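Local coordinates for malonate decarboxylase subunit alpha (Acinetobacter baumannii ATCC 17978, PDB 6MPR), which probably acts as the acyl carrier protein transferase of malonate decarboxylase, exchanging the acetyl thioester on the carrier for malonyl before decarboxylation, at residues A[367-372]-A[436-441]; A[198-203]-A[227-232]; A[549-552]-A[557-560]. All coordinates share one frame; numbering follows the deposited sequence. Where two conformers were deposited one is given.

Interaction 1: residues A[367-372]-A[436-441]; sequences ATLQVD and TFQEGG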
# COMPACT_ATOMS: atom_id res chain seq x y z
N ALA A 367 7.27 -19.88 -3.31
CA ALA A 367 6.82 -21.15 -3.84
C ALA A 367 5.31 -21.27 -3.72
O ALA A 367 4.62 -20.38 -3.22
CB ALA A 367 7.50 -22.32 -3.14
N THR A 368 4.80 -22.40 -4.18
CA THR A 368 3.37 -22.65 -4.25
C THR A 368 3.16 -24.15 -4.31
O THR A 368 4.10 -24.91 -4.54
CB THR A 368 2.77 -21.97 -5.46
OG1 THR A 368 1.37 -22.22 -5.50
CG2 THR A 368 3.39 -22.53 -6.71
N LEU A 369 1.92 -24.59 -4.07
CA LEU A 369 1.71 -26.04 -4.17
C LEU A 369 1.31 -26.47 -5.56
O LEU A 369 1.68 -27.57 -5.98
CB LEU A 369 0.65 -26.52 -3.17
CG LEU A 369 1.01 -26.40 -1.69
CD1 LEU A 369 -0.11 -26.99 -0.83
CD2 LEU A 369 2.35 -27.07 -1.41
N GLN A 370 0.53 -25.65 -6.28
CA GLN A 370 0.04 -26.02 -7.61
C GLN A 370 0.25 -24.89 -8.60
O GLN A 370 0.13 -23.71 -8.25
CB GLN A 370 -1.44 -26.38 -7.57
CG GLN A 370 -1.74 -27.73 -6.93
CD GLN A 370 -3.16 -28.19 -7.21
OE1 GLN A 370 -4.03 -27.37 -7.49
NE2 GLN A 370 -3.38 -29.50 -7.18
N VAL A 371 0.58 -25.26 -9.83
CA VAL A 371 0.80 -24.33 -10.94
C VAL A 371 0.19 -24.99 -12.17
O VAL A 371 0.45 -26.17 -12.43
CB VAL A 371 2.30 -24.06 -11.17
CG1 VAL A 371 2.53 -23.11 -12.36
CG2 VAL A 371 2.94 -23.48 -9.91
N ASP A 372 -0.65 -24.27 -12.90
CA ASP A 372 -1.24 -24.86 -14.10
C ASP A 372 -0.47 -24.41 -15.35
O ASP A 372 0.57 -23.74 -15.28
CB ASP A 372 -2.74 -24.57 -14.17
CG ASP A 372 -3.09 -23.15 -14.61
OD1 ASP A 372 -2.20 -22.35 -14.93
OD2 ASP A 372 -4.31 -22.86 -14.65
N THR A 436 9.33 -29.77 -9.07
CA THR A 436 8.28 -30.28 -9.95
C THR A 436 7.31 -31.19 -9.21
O THR A 436 6.14 -31.29 -9.61
CB THR A 436 8.90 -30.99 -11.16
OG1 THR A 436 9.75 -32.07 -10.74
CG2 THR A 436 9.70 -29.97 -11.97
N PHE A 437 7.73 -31.82 -8.13
CA PHE A 437 6.83 -32.58 -7.27
C PHE A 437 6.94 -32.09 -5.84
O PHE A 437 8.03 -31.72 -5.38
CB PHE A 437 7.11 -34.09 -7.33
CG PHE A 437 6.63 -34.73 -8.60
CD1 PHE A 437 7.37 -34.61 -9.77
CD2 PHE A 437 5.44 -35.43 -8.63
CE1 PHE A 437 6.94 -35.20 -10.93
CE2 PHE A 437 4.99 -36.01 -9.79
CZ PHE A 437 5.74 -35.90 -10.94
N GLN A 438 5.80 -32.09 -5.16
CA GLN A 438 5.69 -31.59 -3.80
C GLN A 438 6.10 -32.66 -2.80
O GLN A 438 6.30 -33.83 -3.13
CB GLN A 438 4.26 -31.12 -3.53
CG GLN A 438 3.92 -29.80 -4.18
CD GLN A 438 4.85 -28.69 -3.72
OE1 GLN A 438 5.14 -28.58 -2.53
NE2 GLN A 438 5.31 -27.88 -4.65
N GLU A 439 6.23 -32.24 -1.54
CA GLU A 439 6.45 -33.18 -0.46
C GLU A 439 5.19 -34.04 -0.32
O GLU A 439 4.09 -33.51 -0.15
CB GLU A 439 6.76 -32.44 0.84
N GLY A 440 5.36 -35.35 -0.44
CA GLY A 440 4.25 -36.27 -0.54
C GLY A 440 4.10 -36.88 -1.91
O GLY A 440 3.29 -37.81 -2.08
N GLY A 441 4.84 -36.40 -2.90
CA GLY A 441 4.82 -36.98 -4.23
C GLY A 441 3.75 -36.44 -5.15
O GLY A 441 3.62 -36.94 -6.28

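Interaction 2: residues A[198-203]-A[227-232]; sequences QVNELV and QPFYIE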
# COMPACT_ATOMS: atom_id res chain seq x y z
N GLN A 198 -4.58 -6.61 25.13
CA GLN A 198 -3.95 -7.41 26.17
C GLN A 198 -2.44 -7.14 26.19
O GLN A 198 -1.81 -6.98 25.14
CB GLN A 198 -4.23 -8.90 25.96
CG GLN A 198 -3.60 -9.49 24.68
CD GLN A 198 -3.50 -10.99 24.75
OE1 GLN A 198 -4.46 -11.70 24.45
NE2 GLN A 198 -2.33 -11.49 25.15
N VAL A 199 -1.87 -7.05 27.40
CA VAL A 199 -0.43 -6.84 27.53
C VAL A 199 0.18 -7.87 28.45
O VAL A 199 -0.47 -8.39 29.37
CB VAL A 199 -0.07 -5.41 28.02
CG1 VAL A 199 -0.47 -4.37 26.97
CG2 VAL A 199 -0.71 -5.10 29.38
N ASN A 200 1.46 -8.16 28.22
CA ASN A 200 2.18 -9.10 29.09
C ASN A 200 2.42 -8.51 30.47
O ASN A 200 2.39 -9.25 31.46
CB ASN A 200 3.53 -9.49 28.47
CG ASN A 200 3.37 -10.28 27.19
OD1 ASN A 200 2.26 -10.67 26.82
ND2 ASN A 200 4.47 -10.52 26.51
N GLU A 201 2.63 -7.19 30.55
CA GLU A 201 2.98 -6.49 31.78
C GLU A 201 2.28 -5.14 31.84
O GLU A 201 2.16 -4.45 30.83
CB GLU A 201 4.48 -6.23 31.85
CG GLU A 201 5.35 -7.35 32.28
CD GLU A 201 6.78 -6.89 32.35
OE1 GLU A 201 7.42 -6.80 31.28
OE2 GLU A 201 7.24 -6.55 33.46
N LEU A 202 1.89 -4.74 33.05
CA LEU A 202 1.35 -3.41 33.30
C LEU A 202 2.34 -2.61 34.15
O LEU A 202 2.82 -3.11 35.17
CB LEU A 202 0.01 -3.50 34.03
CG LEU A 202 -0.73 -2.20 34.35
CD1 LEU A 202 -1.29 -1.59 33.09
CD2 LEU A 202 -1.83 -2.46 35.37
N VAL A 203 2.63 -1.38 33.72
CA VAL A 203 3.40 -0.43 34.52
C VAL A 203 2.52 0.78 34.84
O VAL A 203 1.43 0.94 34.32
CB VAL A 203 4.70 0.02 33.81
CG1 VAL A 203 5.59 -1.17 33.53
CG2 VAL A 203 4.38 0.75 32.54
N GLN A 227 -1.12 -15.07 30.56
CA GLN A 227 0.22 -15.53 30.22
C GLN A 227 0.67 -14.76 28.99
O GLN A 227 -0.17 -14.20 28.27
CB GLN A 227 0.23 -17.04 29.96
CG GLN A 227 -0.68 -17.46 28.81
CD GLN A 227 -0.71 -18.95 28.64
OE1 GLN A 227 -0.54 -19.47 27.53
NE2 GLN A 227 -0.93 -19.66 29.73
N PRO A 228 1.97 -14.67 28.74
CA PRO A 228 2.45 -13.82 27.64
C PRO A 228 1.83 -14.21 26.31
O PRO A 228 1.52 -15.39 26.08
CB PRO A 228 3.96 -14.07 27.63
CG PRO A 228 4.28 -14.48 29.04
CD PRO A 228 3.08 -15.27 29.50
N PHE A 229 1.62 -13.21 25.44
CA PHE A 229 0.95 -13.47 24.17
C PHE A 229 1.67 -14.56 23.38
O PHE A 229 2.90 -14.68 23.41
CB PHE A 229 0.79 -12.18 23.32
CG PHE A 229 2.09 -11.56 22.80
CD1 PHE A 229 2.78 -12.11 21.72
CD2 PHE A 229 2.55 -10.37 23.34
CE1 PHE A 229 3.94 -11.51 21.23
CE2 PHE A 229 3.71 -9.77 22.87
CZ PHE A 229 4.41 -10.34 21.80
N TYR A 230 0.87 -15.40 22.73
CA TYR A 230 1.37 -16.54 21.98
C TYR A 230 2.05 -16.10 20.69
O TYR A 230 1.54 -15.23 19.97
CB TYR A 230 0.21 -17.46 21.64
CG TYR A 230 0.59 -18.70 20.85
CD1 TYR A 230 1.07 -19.82 21.50
CD2 TYR A 230 0.48 -18.73 19.46
CE1 TYR A 230 1.43 -20.95 20.81
CE2 TYR A 230 0.84 -19.88 18.75
CZ TYR A 230 1.31 -20.98 19.44
OH TYR A 230 1.67 -22.13 18.77
N ILE A 231 3.18 -16.72 20.39
CA ILE A 231 3.86 -16.51 19.11
C ILE A 231 4.83 -17.67 18.88
O ILE A 231 5.53 -18.09 19.80
CB ILE A 231 4.58 -15.14 19.08
CG1 ILE A 231 5.32 -14.96 17.76
CG2 ILE A 231 5.52 -14.96 20.27
CD1 ILE A 231 5.82 -13.53 17.56
N GLU A 232 4.84 -18.20 17.62
CA GLU A 232 5.68 -19.30 17.13
C GLU A 232 6.82 -18.78 16.27
O GLU A 232 6.70 -17.74 15.64
CB GLU A 232 4.87 -20.27 16.26
CG GLU A 232 3.66 -20.87 16.83
CD GLU A 232 3.11 -21.91 15.88
OE1 GLU A 232 3.74 -22.98 15.75
OE2 GLU A 232 2.09 -21.64 15.23
O HOH W 1 -1.96 -14.30 26.03
O HOH W 2 5.00 -12.86 24.43

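Interaction 3: residues A[549-552]-A[557-560]; sequences DLVT and LYQP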
# COMPACT_ATOMS: atom_id res chain seq x y z
N ASP A 549 25.49 -23.68 13.71
CA ASP A 549 26.33 -22.86 12.84
C ASP A 549 25.82 -21.43 12.77
O ASP A 549 26.61 -20.48 12.72
CB ASP A 549 26.39 -23.48 11.45
CG ASP A 549 27.44 -24.57 11.33
OD1 ASP A 549 28.14 -24.85 12.33
OD2 ASP A 549 27.56 -25.14 10.23
N LEU A 550 24.49 -21.25 12.78
CA LEU A 550 23.93 -19.90 12.79
C LEU A 550 24.26 -19.20 14.10
O LEU A 550 24.57 -18.00 14.11
CB LEU A 550 22.42 -19.95 12.56
CG LEU A 550 22.00 -20.42 11.16
CD1 LEU A 550 20.50 -20.51 11.03
CD2 LEU A 550 22.58 -19.51 10.09
N VAL A 551 24.21 -19.93 15.22
CA VAL A 551 24.57 -19.33 16.50
C VAL A 551 26.01 -18.84 16.46
O VAL A 551 26.33 -17.71 16.88
CB VAL A 551 24.36 -20.33 17.65
CG1 VAL A 551 24.86 -19.74 18.96
CG2 VAL A 551 22.90 -20.70 17.75
N THR A 552 26.91 -19.70 15.98
CA THR A 552 28.32 -19.32 15.84
C THR A 552 28.47 -18.09 14.95
O THR A 552 29.17 -17.14 15.32
CB THR A 552 29.10 -20.51 15.27
OG1 THR A 552 29.00 -21.61 16.20
CG2 THR A 552 30.57 -20.15 15.06
N LEU A 557 24.79 -14.36 19.60
CA LEU A 557 23.66 -13.46 19.82
C LEU A 557 22.32 -14.11 19.49
O LEU A 557 21.31 -13.83 20.15
CB LEU A 557 23.84 -12.19 18.98
CG LEU A 557 24.94 -11.23 19.42
CD1 LEU A 557 25.27 -10.24 18.32
CD2 LEU A 557 24.49 -10.51 20.68
N TYR A 558 22.28 -14.95 18.45
CA TYR A 558 21.06 -15.69 18.12
C TYR A 558 20.82 -16.78 19.17
O TYR A 558 21.71 -17.58 19.46
CB TYR A 558 21.17 -16.30 16.72
CG TYR A 558 20.03 -17.24 16.36
CD1 TYR A 558 18.72 -16.86 16.54
CD2 TYR A 558 20.28 -18.51 15.85
CE1 TYR A 558 17.66 -17.72 16.23
CE2 TYR A 558 19.24 -19.37 15.52
CZ TYR A 558 17.93 -18.97 15.72
OH TYR A 558 16.89 -19.82 15.40
N GLN A 559 19.62 -16.80 19.74
CA GLN A 559 19.24 -17.73 20.80
C GLN A 559 18.08 -18.56 20.30
O GLN A 559 16.92 -18.14 20.41
CB GLN A 559 18.87 -16.98 22.08
CG GLN A 559 19.90 -15.95 22.50
CD GLN A 559 19.46 -15.14 23.71
OE1 GLN A 559 19.76 -15.51 24.85
NE2 GLN A 559 18.74 -14.04 23.47
N PRO A 560 18.33 -19.74 19.73
CA PRO A 560 17.27 -20.52 19.08
C PRO A 560 16.16 -20.87 20.05
O PRO A 560 16.42 -21.26 21.20
CB PRO A 560 17.99 -21.79 18.60
CG PRO A 560 19.44 -21.41 18.55
CD PRO A 560 19.66 -20.37 19.59

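Interaction 1: residues A[367-372]-A[436-441]
Thr368 meets Gln438 through its main chain: its O lies 3.2 Å from Gln438 NE2, but the angle is too poor for a hydrogen bond, and NE2 is instead hydrogen-bonded to Thr444 OG1. The threonine side chain faces away, onto Met466 and Ser377. At Leu369 the side chains cross at about a right angle. Leu369 CD2 comes to 3.4 Å from Gln438 OE1, while Gln438 CG rests 3.6 Å from Leu369 O. In the conformer described, a bend at chi2 (-59°) swings the amide back along the 368-369 backbone; a second conformer leaves this placement uncertain. Glutamine is long enough for NE2 to reach Thr444 while CG and OE1 lie against Leu369. Gln370 OE1 bonds to Asp450 N, and the Val371 backbone pairs with Thr444 and Val446. Gln438 also opens a type II beta turn closed by Gly441 N to Gln438 O at 3.0 Å, with Gly440 at the third position, where positive phi (109°) makes glycine usual. Segment 367-372 runs from strand 363-366 into the antiparallel pair 370-371/377-378, and 436-441 follows strand 429-433; such loops at the ends of adjacent parallel strands are consistent with a Rossmann-like alpha/beta fold.

Interaction 2: residues A[198-203]-A[227-232]
Asn200 and Phe229 share the one direct hydrogen bond of this contact: Phe229 N donates to Asn200 OD1 over 3.0 Å at an N-H...O angle of 157°. The bond is fairly straight at the hydrogen, but the donor is tilted 28° from the carbonyl plane. The same oxygen is 3.3 Å from Pro228 CA and 3.5 Å from Phe229 CD2. Asparagine suits this place because its short amide can accept with one arm and give with the other. Asn200 ND2 donates to a water 3.2 Å away, which in turn donates to Phe229 O, and this water lies over the centre of the Phe229 ring, 3.4 Å above its plane. Pro228 lends CA and CB as an apolar flank to the amide and, with no N-H, leaves the Asn200 oxygen to Phe229 N.

A second water joins Gln198 NE2 to Gln227 O, while Gln198 NE2 also stands 3.7 Å from Phe229 CB. Gln198 and Val199 end strand 194-199, next to 221-224 in the large parallel sheet, consistent with a Rossmann-like alpha/beta fold; after the corner at Asn200 the chain enters strand 201-202 of a small separate sheet. Val199 keeps the neighbours in step through backbone bonds to Val223 and Ala225.

Farther out, Gln198 OE1 accepts from Leu75 N, which fixes which way round this amide faces and leaves NE2 for the water. Phe229 chi1 of 67° sets CG between N and the carbonyl carbon, laying CD2 beside the Asn200 amide; the ring meets Phe164 edge-to-face. Asp73 OD1 holds the backbone N of Tyr230.

Interaction 3: residues A[549-552]-A[557-560]
Val551 and Tyr558 are tied together by one hydroxyl, Ser554 OG, which is hydrogen-bonded both to Val551 O near the end of helix 547-553 and to Tyr558 N in the segment that follows. A small hydroxyl is well suited to this place, since it can give to the helix carbonyl and accept from the returning backbone N at once, linking the two arms of a tight reversal.

Beyond that link the two segments meet through hydrocarbon. Val551 CG2 is the hub: it lies 3.6 Å from Pro560 CG and 3.7 Å from Pro560 CD, with the valine side chain crossing the proline ring at about a right angle. The same methyl comes to 3.9 Å from Tyr558 CD2. With chi1 at 175°, CG2 stands beside the backbone N and CG1 beside the carbonyl carbon, and both methyls lie near Tyr558 O, CG2 at 3.8 Å and CG1 at 3.9 Å. A beta-branched residue thus offers two methyls to the returning chain from a single helix position. One residue earlier, Leu550 CB touches Tyr558 CD2 at 4.2 Å.

The returning segment also folds upon itself, with Pro560 N over the centre of the Tyr558 ring, 4.0 Å above its plane. The broad, largely apolar tyrosine ring can thus receive Leu550 and Val551 obliquely at CD2 and Pro560 over a face, while the compact proline ring gives CG and CD to the valine. Ile547, one helical turn before Val551, touches both Tyr558 and Pro560.

The segments share no direct hydrogen bond; their contact is apolar packing with a single serine bridge satisfying a helix carbonyl and a backbone N, so it probably depends little on charge.

All three contacts are partly buried, and none lies at the centre of the chain. Interactions 1 and 2 sit on opposite sides of that centre, their nearest atoms about 17 Å apart, yet hold comparable elements: each joins segments at or after the ends of adjacent parallel strands, but of different sheets. Interaction 3 instead packs the last helix against the chain just after it, near the C-terminus, with nearest atoms about 10 Å from interaction 2. Chemistry varies with place. Interaction 2 is the polar one, built on a direct backbone-to-asparagine hydrogen bond and two bridging waters; interaction 3 is apolar, with a serine bridge; interaction 1 is the smallest, a glutamine amide lying against backbone and methyl.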